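Long-range contact in pyrrolysyl-tRNA synthetase (Desulfitobacterium hafniense, PDB 3DSQ), which probably attaches pyrrolysine to its cognate tRNA at the expense of ATP, as a homodimeric class II aminoacyl-tRNA synthetase: residues B[84-94]-B[146-155]. Residues are numbered along the deposited sequence; the frame is centred on the assembly and turned at random.
Sequences LHQQGFVQVVT and WDKPIRIFEI
E154 OE1 is gripped twice: T94 N meets it from above the carboxylate plane at 2.9 Å, and R128 NH1 forms a salt bridge with it. E154 OE2 offers its syn lone pair to T94 OG1 at 2.7 Å, a hydroxyl that also bonds N134. With CG anti to the backbone N (chi1 -179°), the extended E154 chain runs past V92 O to T94. Shortening E154 to an alanine would probably leave T94 N without this acceptor, T94 OG1 without one of its partners and R128 without this countercharge. Parallel pairing precedes this grip, with hydrogen bonds from V90 N to R151 O, F153 N to V90 O and V92 N to F153 O. A water accepts from Q91 NE2 and I155 N and donates to V92 O. The F153 ring is sandwiched between L84 CD1, 3.9 Å from its centroid, and Q91 CG over the opposite face; H85 NE2, near the ring's edge, hydrogen-bonds Q91 OE1 at 3.0 Å. R151 lies across F89, guanidinium and ring planes 11° apart; NH1 hydrogen-bonds Q87 O, and NE forms a salt bridge with E179. A Schellman motif (F89 N to L84 O, G88 N to H85 O, G88 at positive phi) ends the helix before strand 90-91, an outermost strand of this chain's class II core sheet, beside strand 150-159; helix 132-142 packs against V92 and I152, the second subunit against V90 and Q91.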
loop_
_atom_site.group_PDB
_atom_site.type_symbol
_atom_site.label_atom_id
_atom_site.label_comp_id
_atom_site.label_asym_id
_atom_site.label_seq_id
_atom_site.Cartn_x
_atom_site.Cartn_y
_atom_site.Cartn_z
ATOM N N LEU B 84 1.151 -14.525 -9.782
ATOM C CA LEU B 84 1.630 -15.415 -8.729
ATOM C C LEU B 84 0.495 -16.258 -8.146
ATOM O O LEU B 84 0.717 -17.363 -7.658
ATOM C CB LEU B 84 2.324 -14.602 -7.638
ATOM C CG LEU B 84 3.628 -13.970 -8.128
ATOM C CD1 LEU B 84 4.226 -13.051 -7.065
ATOM C CD2 LEU B 84 4.597 -15.083 -8.479
ATOM N N HIS B 85 -0.719 -15.722 -8.200
ATOM C CA HIS B 85 -1.893 -16.437 -7.717
ATOM C C HIS B 85 -2.080 -17.639 -8.646
ATOM O O HIS B 85 -2.475 -18.723 -8.213
ATOM C CB HIS B 85 -3.132 -15.539 -7.797
ATOM C CG HIS B 85 -3.101 -14.367 -6.868
ATOM N ND1 HIS B 85 -3.845 -13.228 -7.090
ATOM C CD2 HIS B 85 -2.443 -14.167 -5.701
ATOM C CE1 HIS B 85 -3.643 -12.374 -6.099
ATOM N NE2 HIS B 85 -2.798 -12.922 -5.245
ATOM N N GLN B 86 -1.775 -17.431 -9.924
ATOM C CA GLN B 86 -1.911 -18.475 -10.937
ATOM C C GLN B 86 -0.839 -19.543 -10.765
ATOM O O GLN B 86 -0.921 -20.616 -11.361
ATOM C CB GLN B 86 -1.836 -17.864 -12.343
ATOM C CG GLN B 86 -2.854 -16.756 -12.563
ATOM C CD GLN B 86 -2.950 -16.297 -14.011
ATOM O OE1 GLN B 86 -1.962 -16.304 -14.746
ATOM N NE2 GLN B 86 -4.143 -15.878 -14.420
ATOM N N GLN B 87 0.164 -19.248 -9.944
ATOM C CA GLN B 87 1.234 -20.199 -9.681
ATOM C C GLN B 87 1.091 -20.748 -8.268
ATOM O O GLN B 87 2.039 -21.283 -7.693
ATOM C CB GLN B 87 2.590 -19.526 -9.852
ATOM C CG GLN B 87 2.779 -18.912 -11.230
ATOM C CD GLN B 87 2.851 -19.953 -12.336
ATOM O OE1 GLN B 87 2.683 -19.637 -13.516
ATOM N NE2 GLN B 87 3.114 -21.194 -11.961
ATOM N N GLY B 88 -0.103 -20.594 -7.707
ATOM C CA GLY B 88 -0.369 -21.109 -6.377
ATOM C C GLY B 88 0.151 -20.321 -5.185
ATOM O O GLY B 88 -0.023 -20.764 -4.047
ATOM N N PHE B 89 0.778 -19.171 -5.423
ATOM C CA PHE B 89 1.295 -18.361 -4.324
ATOM C C PHE B 89 0.177 -17.660 -3.568
ATOM O O PHE B 89 -0.714 -17.060 -4.165
ATOM C CB PHE B 89 2.280 -17.303 -4.831
ATOM C CG PHE B 89 3.615 -17.854 -5.219
ATOM C CD1 PHE B 89 3.811 -18.422 -6.473
ATOM C CD2 PHE B 89 4.680 -17.805 -4.330
ATOM C CE1 PHE B 89 5.048 -18.929 -6.834
ATOM C CE2 PHE B 89 5.928 -18.312 -4.679
ATOM C CZ PHE B 89 6.113 -18.875 -5.936
ATOM N N VAL B 90 0.234 -17.740 -2.243
ATOM C CA VAL B 90 -0.767 -17.107 -1.393
ATOM C C VAL B 90 -0.282 -15.720 -0.997
ATOM O O VAL B 90 0.768 -15.584 -0.376
ATOM C CB VAL B 90 -0.997 -17.915 -0.112
ATOM C CG1 VAL B 90 -1.870 -17.110 0.857
ATOM C CG2 VAL B 90 -1.649 -19.262 -0.459
ATOM N N GLN B 91 -1.055 -14.700 -1.349
ATOM C CA GLN B 91 -0.683 -13.327 -1.030
ATOM C C GLN B 91 -1.092 -12.959 0.396
ATOM O O GLN B 91 -2.182 -13.305 0.840
ATOM C CB GLN B 91 -1.339 -12.365 -2.026
ATOM C CG GLN B 91 -0.837 -10.942 -1.916
ATOM C CD GLN B 91 -1.395 -10.044 -2.993
ATOM O OE1 GLN B 91 -2.317 -10.429 -3.741
ATOM N NE2 GLN B 91 -0.845 -8.830 -3.086
ATOM N N VAL B 92 -0.200 -12.281 1.117
ATOM C CA VAL B 92 -0.503 -11.845 2.484
ATOM C C VAL B 92 -0.252 -10.350 2.632
ATOM O O VAL B 92 0.478 -9.753 1.850
ATOM C CB VAL B 92 0.361 -12.585 3.538
ATOM C CG1 VAL B 92 0.137 -14.072 3.435
ATOM C CG2 VAL B 92 1.851 -12.233 3.347
ATOM N N VAL B 93 -0.882 -9.746 3.631
ATOM C CA VAL B 93 -0.709 -8.330 3.906
ATOM C C VAL B 93 -0.486 -8.176 5.420
ATOM O O VAL B 93 -1.376 -8.434 6.247
ATOM C CB VAL B 93 -1.929 -7.507 3.409
ATOM C CG1 VAL B 93 -3.209 -7.947 4.097
ATOM C CG2 VAL B 93 -1.664 -6.037 3.631
ATOM N N THR B 94 0.714 -7.733 5.762
ATOM C CA THR B 94 1.145 -7.609 7.151
ATOM C C THR B 94 1.468 -6.185 7.633
ATOM O O THR B 94 1.575 -5.241 6.840
ATOM C CB THR B 94 2.382 -8.529 7.379
ATOM O OG1 THR B 94 3.471 -8.082 6.573
ATOM C CG2 THR B 94 2.066 -9.977 6.985
ATOM N N TRP B 146 -0.183 -25.963 7.299
ATOM C CA TRP B 146 -0.118 -26.361 5.906
ATOM C C TRP B 146 1.050 -27.283 5.585
ATOM O O TRP B 146 2.071 -27.281 6.277
ATOM C CB TRP B 146 -0.019 -25.122 5.010
ATOM C CG TRP B 146 -1.224 -24.231 5.031
ATOM C CD1 TRP B 146 -2.436 -24.495 5.597
ATOM C CD2 TRP B 146 -1.340 -22.943 4.418
ATOM N NE1 TRP B 146 -3.300 -23.454 5.376
ATOM C CE2 TRP B 146 -2.652 -22.486 4.652
ATOM C CE3 TRP B 146 -0.460 -22.131 3.688
ATOM C CZ2 TRP B 146 -3.111 -21.249 4.185
ATOM C CZ3 TRP B 146 -0.913 -20.904 3.222
ATOM C CH2 TRP B 146 -2.226 -20.475 3.473
ATOM N N ASP B 147 0.883 -28.060 4.518
ATOM C CA ASP B 147 1.907 -28.984 4.053
ATOM C C ASP B 147 2.881 -28.254 3.156
ATOM O O ASP B 147 2.479 -27.422 2.346
ATOM C CB ASP B 147 1.288 -30.134 3.250
ATOM C CG ASP B 147 0.606 -31.150 4.124
ATOM O OD1 ASP B 147 1.168 -31.488 5.185
ATOM O OD2 ASP B 147 -0.488 -31.621 3.744
ATOM N N LYS B 148 4.161 -28.569 3.300
ATOM C CA LYS B 148 5.189 -27.953 2.476
ATOM C C LYS B 148 5.137 -28.589 1.089
ATOM O O LYS B 148 4.677 -29.718 0.942
ATOM C CB LYS B 148 6.561 -28.152 3.124
ATOM C CG LYS B 148 6.702 -27.381 4.443
ATOM C CD LYS B 148 8.083 -27.533 5.069
ATOM C CE LYS B 148 8.314 -28.950 5.581
ATOM N NZ LYS B 148 7.364 -29.326 6.674
ATOM N N PRO B 149 5.577 -27.859 0.048
ATOM C CA PRO B 149 6.111 -26.490 0.102
ATOM C C PRO B 149 5.027 -25.418 0.272
ATOM O O PRO B 149 3.944 -25.510 -0.312
ATOM C CB PRO B 149 6.844 -26.361 -1.229
ATOM C CG PRO B 149 5.953 -27.147 -2.157
ATOM C CD PRO B 149 5.617 -28.384 -1.331
ATOM N N ILE B 150 5.328 -24.404 1.073
ATOM C CA ILE B 150 4.400 -23.306 1.320
ATOM C C ILE B 150 4.825 -22.077 0.511
ATOM O O ILE B 150 5.913 -21.538 0.710
ATOM C CB ILE B 150 4.364 -22.946 2.827
ATOM C CG1 ILE B 150 3.650 -24.057 3.609
ATOM C CG2 ILE B 150 3.668 -21.604 3.031
ATOM C CD1 ILE B 150 3.733 -23.906 5.120
ATOM N N ARG B 151 3.958 -21.642 -0.399
ATOM C CA ARG B 151 4.247 -20.494 -1.252
ATOM C C ARG B 151 3.519 -19.248 -0.771
ATOM O O ARG B 151 2.289 -19.193 -0.768
ATOM C CB ARG B 151 3.860 -20.807 -2.702
ATOM C CG ARG B 151 4.755 -21.852 -3.321
ATOM C CD ARG B 151 4.518 -22.031 -4.812
ATOM N NE ARG B 151 5.672 -22.694 -5.416
ATOM C CZ ARG B 151 5.763 -23.047 -6.693
ATOM N NH1 ARG B 151 4.762 -22.806 -7.533
ATOM N NH2 ARG B 151 6.866 -23.640 -7.127
ATOM N N ILE B 152 4.297 -18.244 -0.376
ATOM C CA ILE B 152 3.748 -16.997 0.139
ATOM C C ILE B 152 4.453 -15.755 -0.424
ATOM O O ILE B 152 5.649 -15.783 -0.694
ATOM C CB ILE B 152 3.870 -16.990 1.679
ATOM C CG1 ILE B 152 2.922 -18.030 2.272
ATOM C CG2 ILE B 152 3.610 -15.607 2.230
ATOM C CD1 ILE B 152 1.475 -17.671 2.188
ATOM N N PHE B 153 3.710 -14.668 -0.607
ATOM C CA PHE B 153 4.313 -13.432 -1.090
ATOM C C PHE B 153 3.532 -12.229 -0.608
ATOM O O PHE B 153 2.374 -12.353 -0.222
ATOM C CB PHE B 153 4.395 -13.391 -2.623
ATOM C CG PHE B 153 3.093 -13.066 -3.303
ATOM C CD1 PHE B 153 2.125 -14.043 -3.489
ATOM C CD2 PHE B 153 2.856 -11.782 -3.798
ATOM C CE1 PHE B 153 0.940 -13.752 -4.162
ATOM C CE2 PHE B 153 1.677 -11.478 -4.472
ATOM C CZ PHE B 153 0.716 -12.463 -4.655
ATOM N N GLU B 154 4.194 -11.075 -0.601
ATOM C CA GLU B 154 3.566 -9.818 -0.212
ATOM C C GLU B 154 4.131 -8.699 -1.073
ATOM O O GLU B 154 5.300 -8.705 -1.447
ATOM C CB GLU B 154 3.790 -9.493 1.286
ATOM C CG GLU B 154 3.094 -8.171 1.729
ATOM C CD GLU B 154 3.092 -7.922 3.250
ATOM O OE1 GLU B 154 2.498 -6.907 3.689
ATOM O OE2 GLU B 154 3.671 -8.733 4.002
ATOM N N ILE B 155 3.272 -7.754 -1.414
ATOM C CA ILE B 155 3.652 -6.596 -2.207
ATOM C C ILE B 155 3.289 -5.449 -1.276
ATOM O O ILE B 155 2.132 -5.308 -0.911
ATOM C CB ILE B 155 2.793 -6.461 -3.477
ATOM C CG1 ILE B 155 3.037 -7.653 -4.417
ATOM C CG2 ILE B 155 3.115 -5.141 -4.168
ATOM C CD1 ILE B 155 2.240 -7.584 -5.732
HETATM O O HOH W 1 0.337 -8.183 -0.522
#